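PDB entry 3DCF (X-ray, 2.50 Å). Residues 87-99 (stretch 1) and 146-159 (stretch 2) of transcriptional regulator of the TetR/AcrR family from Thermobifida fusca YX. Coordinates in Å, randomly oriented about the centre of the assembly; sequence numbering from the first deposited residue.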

# COMPACT_ATOMS: atom_id res chain seq x y z
N VAL A 87 -6.14 -2.39 -17.31
CA VAL A 87 -7.17 -2.51 -16.27
C VAL A 87 -8.39 -3.26 -16.83
O VAL A 87 -8.95 -4.10 -16.13
CB VAL A 87 -7.64 -1.13 -15.68
CG1 VAL A 87 -8.86 -1.28 -14.75
CG2 VAL A 87 -6.49 -0.45 -14.95
N ASP A 88 -8.78 -2.95 -18.07
CA ASP A 88 -9.95 -3.59 -18.73
C ASP A 88 -9.74 -5.12 -18.93
O ASP A 88 -10.65 -5.90 -18.64
CB ASP A 88 -10.31 -2.87 -20.05
CG ASP A 88 -11.70 -3.21 -20.57
OD1 ASP A 88 -12.67 -3.20 -19.78
OD2 ASP A 88 -11.86 -3.45 -21.78
N GLU A 89 -8.56 -5.54 -19.40
CA GLU A 89 -8.26 -6.98 -19.58
C GLU A 89 -8.11 -7.75 -18.26
O GLU A 89 -8.57 -8.90 -18.16
CB GLU A 89 -6.99 -7.24 -20.41
CG GLU A 89 -7.15 -7.13 -21.93
CD GLU A 89 -6.06 -7.89 -22.70
OE1 GLU A 89 -4.92 -8.00 -22.18
OE2 GLU A 89 -6.35 -8.40 -23.82
N ALA A 90 -7.41 -7.15 -17.29
CA ALA A 90 -7.22 -7.72 -15.94
C ALA A 90 -8.56 -7.98 -15.24
O ALA A 90 -8.75 -9.02 -14.61
CB ALA A 90 -6.34 -6.81 -15.07
N LEU A 91 -9.48 -7.03 -15.39
CA LEU A 91 -10.82 -7.13 -14.81
C LEU A 91 -11.67 -8.22 -15.49
O LEU A 91 -12.48 -8.86 -14.81
CB LEU A 91 -11.47 -5.74 -14.79
CG LEU A 91 -12.83 -5.53 -14.14
CD1 LEU A 91 -12.93 -4.12 -13.52
CD2 LEU A 91 -13.97 -5.80 -15.17
N GLU A 92 -11.47 -8.45 -16.80
CA GLU A 92 -12.16 -9.56 -17.53
C GLU A 92 -11.68 -10.94 -17.05
O GLU A 92 -12.48 -11.87 -16.92
CB GLU A 92 -11.99 -9.48 -19.06
CG GLU A 92 -12.84 -8.40 -19.74
CD GLU A 92 -12.74 -8.41 -21.27
OE1 GLU A 92 -12.41 -9.47 -21.87
OE2 GLU A 92 -13.01 -7.36 -21.89
N ARG A 93 -10.37 -11.07 -16.83
CA ARG A 93 -9.78 -12.29 -16.25
C ARG A 93 -10.23 -12.52 -14.81
O ARG A 93 -10.31 -13.65 -14.37
CB ARG A 93 -8.26 -12.26 -16.32
CG ARG A 93 -7.73 -12.26 -17.76
CD ARG A 93 -6.24 -12.53 -17.84
NE ARG A 93 -5.45 -11.59 -17.04
CZ ARG A 93 -5.05 -10.36 -17.41
NH1 ARG A 93 -5.38 -9.84 -18.59
NH2 ARG A 93 -4.33 -9.63 -16.54
N PHE A 94 -10.56 -11.43 -14.10
CA PHE A 94 -11.06 -11.47 -12.72
C PHE A 94 -12.52 -11.99 -12.70
O PHE A 94 -12.85 -12.92 -11.94
CB PHE A 94 -10.95 -10.08 -12.07
CG PHE A 94 -10.74 -10.11 -10.59
CD1 PHE A 94 -9.48 -10.43 -10.07
CD2 PHE A 94 -11.78 -9.79 -9.71
CE1 PHE A 94 -9.25 -10.45 -8.69
CE2 PHE A 94 -11.56 -9.81 -8.30
CZ PHE A 94 -10.28 -10.14 -7.80
N HIS A 95 -13.39 -11.40 -13.54
CA HIS A 95 -14.82 -11.82 -13.68
C HIS A 95 -14.99 -13.29 -14.07
O HIS A 95 -15.84 -13.98 -13.48
CB HIS A 95 -15.59 -10.96 -14.71
CG HIS A 95 -16.21 -9.72 -14.14
ND1 HIS A 95 -15.69 -8.46 -14.36
CD2 HIS A 95 -17.32 -9.55 -13.39
CE1 HIS A 95 -16.45 -7.56 -13.75
NE2 HIS A 95 -17.45 -8.20 -13.15
N ALA A 96 -14.20 -13.74 -15.06
CA ALA A 96 -14.21 -15.12 -15.57
C ALA A 96 -13.97 -16.16 -14.46
O ALA A 96 -14.71 -17.14 -14.38
CB ALA A 96 -13.16 -15.28 -16.68
N ILE A 97 -12.98 -15.90 -13.60
CA ILE A 97 -12.64 -16.77 -12.45
C ILE A 97 -13.75 -16.73 -11.39
O ILE A 97 -14.15 -17.79 -10.91
CB ILE A 97 -11.28 -16.36 -11.79
CG1 ILE A 97 -10.12 -16.57 -12.76
CG2 ILE A 97 -11.02 -17.19 -10.54
CD1 ILE A 97 -8.79 -15.95 -12.30
N ALA A 98 -14.22 -15.53 -11.04
CA ALA A 98 -15.32 -15.36 -10.08
C ALA A 98 -16.68 -15.92 -10.57
O ALA A 98 -17.47 -16.39 -9.76
CB ALA A 98 -15.46 -13.91 -9.68
N ALA A 99 -16.94 -15.87 -11.89
CA ALA A 99 -18.18 -16.43 -12.51
C ALA A 99 -18.05 -17.89 -13.03
O ALA A 99 -18.99 -18.39 -13.66
CB ALA A 99 -18.65 -15.52 -13.65
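Stretch 2, residues 146-159: KREREYTEIMQRLY

No direct hydrogen bond joins the two helices, although the hydroxyl of Y151 comes close to the backbone of stretch 1: OH of Y151 lies 3.2 Å from CB of A90 and 3.7 Å from N of L91. That N is already engaged in the helix, donating to O of V87 at 3.1 Å.

Stretch 2 is helical from K146 to Y159, part of a longer helix that extends beyond both ends, and it runs alongside helix 87-98 in the same direction. The axes diverge by only 13° and approach to 10.8 Å, so contact is maintained along most of stretch 1 rather than at a single crossing point. The register follows from the CA atoms: R147 lies nearest V87 at CA-CA 7.7 Å, Y151 nearest L91 at CA-CA 7.1 Å, and I154 nearest A98 at CA-CA 7.0 Å. Together the two surfaces bury 718 Å².

At the N-terminal end, CB of R147 packs on CG1 of V87 at 3.7 Å. The R147 side chain, with its first three chi angles all m, brings the guanidinium to D88, where NH2 of R147 and OD1 of D88 form a salt bridge at 3.5 Å. CA-to-CB of D88 points away from stretch 2, but the carboxylate end comes back within reach. A water reinforces this long ion pair, donating to OD1 of D88 at 2.5 Å and accepting a weak hydrogen bond from NH2 of R147 at 3.2 Å. L91 also sits close to this side chain, its CD2 3.4 Å from NH2 of R147 and its CD1 3.2 Å from OE1 of E150.

The middle of the contact is aromatic. Y151 directs its ring edge at the face of F94, with centroids 4.8 Å apart, planes at 70°, and CD1 of F94 3.6 Å from CE1 of Y151. CD1 of I154 reaches the edge of the F94 ring, 3.9 Å from CD2 of F94, while the selenomethionine M155 places CE 3.9 Å from CZ of F94.

The same I154 methyl also covers a face of H95: CD1 of I154 stands 3.5 Å from the centroid of the H95 ring and 15° off its normal, a CH-pi contact. The imidazole is tethered to its own helix by a hydrogen bond from ND1 of H95 to O of L91 at 3.3 Å. Toward the C-terminal end, the small side chain of A98 meets I154 closely, CB of A98 to CG2 of I154 at 3.2 Å, and CD2 of L158 lies 4.3 Å from CB of A98. A99 then leaves the helical conformation.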

# COMPACT_ATOMS: atom_id res chain seq x y z
N LYS A 146 -14.24 3.61 -10.26
CA LYS A 146 -15.27 2.64 -10.64
C LYS A 146 -14.69 1.24 -10.86
O LYS A 146 -15.32 0.27 -10.44
CB LYS A 146 -16.03 3.12 -11.89
CG LYS A 146 -17.12 2.18 -12.45
CD LYS A 146 -18.04 2.89 -13.48
CE LYS A 146 -17.28 3.46 -14.71
NZ LYS A 146 -18.11 4.28 -15.65
N ARG A 147 -13.51 1.13 -11.47
CA ARG A 147 -12.88 -0.19 -11.72
C ARG A 147 -12.38 -0.81 -10.40
O ARG A 147 -12.52 -2.02 -10.23
CB ARG A 147 -11.75 -0.16 -12.77
CG ARG A 147 -12.04 0.59 -14.10
CD ARG A 147 -13.49 0.49 -14.66
NE ARG A 147 -13.83 -0.86 -15.09
CZ ARG A 147 -13.51 -1.40 -16.27
NH1 ARG A 147 -12.80 -0.74 -17.20
NH2 ARG A 147 -13.89 -2.65 -16.54
N GLU A 148 -11.80 -0.00 -9.50
CA GLU A 148 -11.41 -0.46 -8.15
C GLU A 148 -12.62 -1.04 -7.40
O GLU A 148 -12.50 -2.08 -6.75
CB GLU A 148 -10.82 0.67 -7.27
CG GLU A 148 -9.38 1.13 -7.54
CD GLU A 148 -8.73 1.86 -6.31
OE1 GLU A 148 -8.76 1.33 -5.18
OE2 GLU A 148 -8.15 2.95 -6.47
N ARG A 149 -13.76 -0.33 -7.48
CA ARG A 149 -15.03 -0.78 -6.86
C ARG A 149 -15.52 -2.14 -7.35
O ARG A 149 -16.00 -2.93 -6.54
CB ARG A 149 -16.16 0.26 -7.00
CG ARG A 149 -16.09 1.40 -5.99
CD ARG A 149 -17.39 2.21 -5.92
NE ARG A 149 -17.61 3.01 -7.13
CZ ARG A 149 -17.08 4.21 -7.39
NH1 ARG A 149 -16.23 4.82 -6.55
NH2 ARG A 149 -17.38 4.81 -8.55
N GLU A 150 -15.41 -2.40 -8.66
CA GLU A 150 -15.81 -3.70 -9.26
C GLU A 150 -15.00 -4.86 -8.69
O GLU A 150 -15.59 -5.85 -8.29
CB GLU A 150 -15.71 -3.70 -10.78
CG GLU A 150 -16.77 -2.85 -11.46
CD GLU A 150 -16.59 -2.76 -12.98
OE1 GLU A 150 -16.07 -3.73 -13.59
OE2 GLU A 150 -17.00 -1.71 -13.54
N TYR A 151 -13.66 -4.74 -8.67
CA TYR A 151 -12.74 -5.74 -8.07
C TYR A 151 -13.16 -6.13 -6.64
O TYR A 151 -13.27 -7.32 -6.30
CB TYR A 151 -11.29 -5.20 -7.95
CG TYR A 151 -10.37 -5.39 -9.13
CD1 TYR A 151 -9.82 -6.66 -9.41
CD2 TYR A 151 -9.94 -4.30 -9.91
CE1 TYR A 151 -8.92 -6.85 -10.48
CE2 TYR A 151 -9.04 -4.47 -10.98
CZ TYR A 151 -8.54 -5.75 -11.26
OH TYR A 151 -7.67 -5.92 -12.30
N THR A 152 -13.36 -5.10 -5.82
CA THR A 152 -13.71 -5.24 -4.41
C THR A 152 -15.07 -5.92 -4.23
O THR A 152 -15.18 -6.86 -3.45
CB THR A 152 -13.73 -3.85 -3.67
OG1 THR A 152 -12.56 -3.10 -4.02
CG2 THR A 152 -13.75 -4.02 -2.16
N GLU A 153 -16.07 -5.47 -4.98
CA GLU A 153 -17.43 -6.01 -4.89
C GLU A 153 -17.57 -7.48 -5.31
O GLU A 153 -18.32 -8.21 -4.67
CB GLU A 153 -18.44 -5.08 -5.58
CG GLU A 153 -18.64 -3.77 -4.77
CD GLU A 153 -19.32 -2.62 -5.53
OE1 GLU A 153 -19.90 -2.85 -6.61
OE2 GLU A 153 -19.26 -1.47 -5.03
N ILE A 154 -16.83 -7.89 -6.35
CA ILE A 154 -16.78 -9.30 -6.81
C ILE A 154 -16.26 -10.20 -5.68
O ILE A 154 -16.86 -11.23 -5.37
CB ILE A 154 -15.88 -9.51 -8.08
CG1 ILE A 154 -16.46 -8.83 -9.32
CG2 ILE A 154 -15.74 -10.99 -8.40
CD1 ILE A 154 -15.47 -8.70 -10.47
N MSE A 155 -15.16 -9.78 -5.06
CA MSE A 155 -14.58 -10.51 -3.94
C MSE A 155 -15.40 -10.40 -2.64
O MSE A 155 -15.42 -11.37 -1.87
CB MSE A 155 -13.12 -10.10 -3.73
CG MSE A 155 -12.46 -10.85 -2.60
SE MSE A 155 -10.56 -11.00 -2.77
CE MSE A 155 -10.50 -12.10 -4.41
N GLN A 156 -16.04 -9.25 -2.39
CA GLN A 156 -16.89 -9.06 -1.18
C GLN A 156 -18.02 -10.08 -1.12
O GLN A 156 -18.18 -10.76 -0.09
CB GLN A 156 -17.51 -7.66 -1.08
CG GLN A 156 -16.63 -6.62 -0.42
CD GLN A 156 -17.29 -5.25 -0.33
OE1 GLN A 156 -18.45 -5.05 -0.71
NE2 GLN A 156 -16.53 -4.28 0.18
N ARG A 157 -18.78 -10.17 -2.21
CA ARG A 157 -19.91 -11.13 -2.32
C ARG A 157 -19.44 -12.58 -2.17
O ARG A 157 -20.08 -13.38 -1.48
CB ARG A 157 -20.65 -10.96 -3.65
CG ARG A 157 -21.37 -9.61 -3.80
CD ARG A 157 -22.24 -9.56 -5.07
NE ARG A 157 -21.47 -9.64 -6.32
CZ ARG A 157 -20.96 -8.61 -7.01
NH1 ARG A 157 -21.10 -7.34 -6.62
NH2 ARG A 157 -20.28 -8.86 -8.14
N LEU A 158 -18.28 -12.87 -2.77
CA LEU A 158 -17.67 -14.20 -2.77
C LEU A 158 -17.15 -14.60 -1.36
O LEU A 158 -17.20 -15.79 -1.00
CB LEU A 158 -16.55 -14.26 -3.83
CG LEU A 158 -16.34 -15.52 -4.65
CD1 LEU A 158 -17.61 -15.80 -5.45
CD2 LEU A 158 -15.14 -15.33 -5.60
N TYR A 159 -16.65 -13.63 -0.57
CA TYR A 159 -16.18 -13.89 0.80
C TYR A 159 -17.38 -14.16 1.75
O TYR A 159 -17.27 -15.00 2.65
CB TYR A 159 -15.26 -12.77 1.34
CG TYR A 159 -14.47 -13.19 2.56
CD1 TYR A 159 -15.01 -13.08 3.86
CD2 TYR A 159 -13.18 -13.72 2.44
CE1 TYR A 159 -14.29 -13.49 5.00
CE2 TYR A 159 -12.45 -14.13 3.58
CZ TYR A 159 -13.01 -14.01 4.86
OH TYR A 159 -12.31 -14.41 5.98
O HOH W 1 -15.13 -2.78 -19.54
O HOH W 2 -13.43 -5.37 -18.47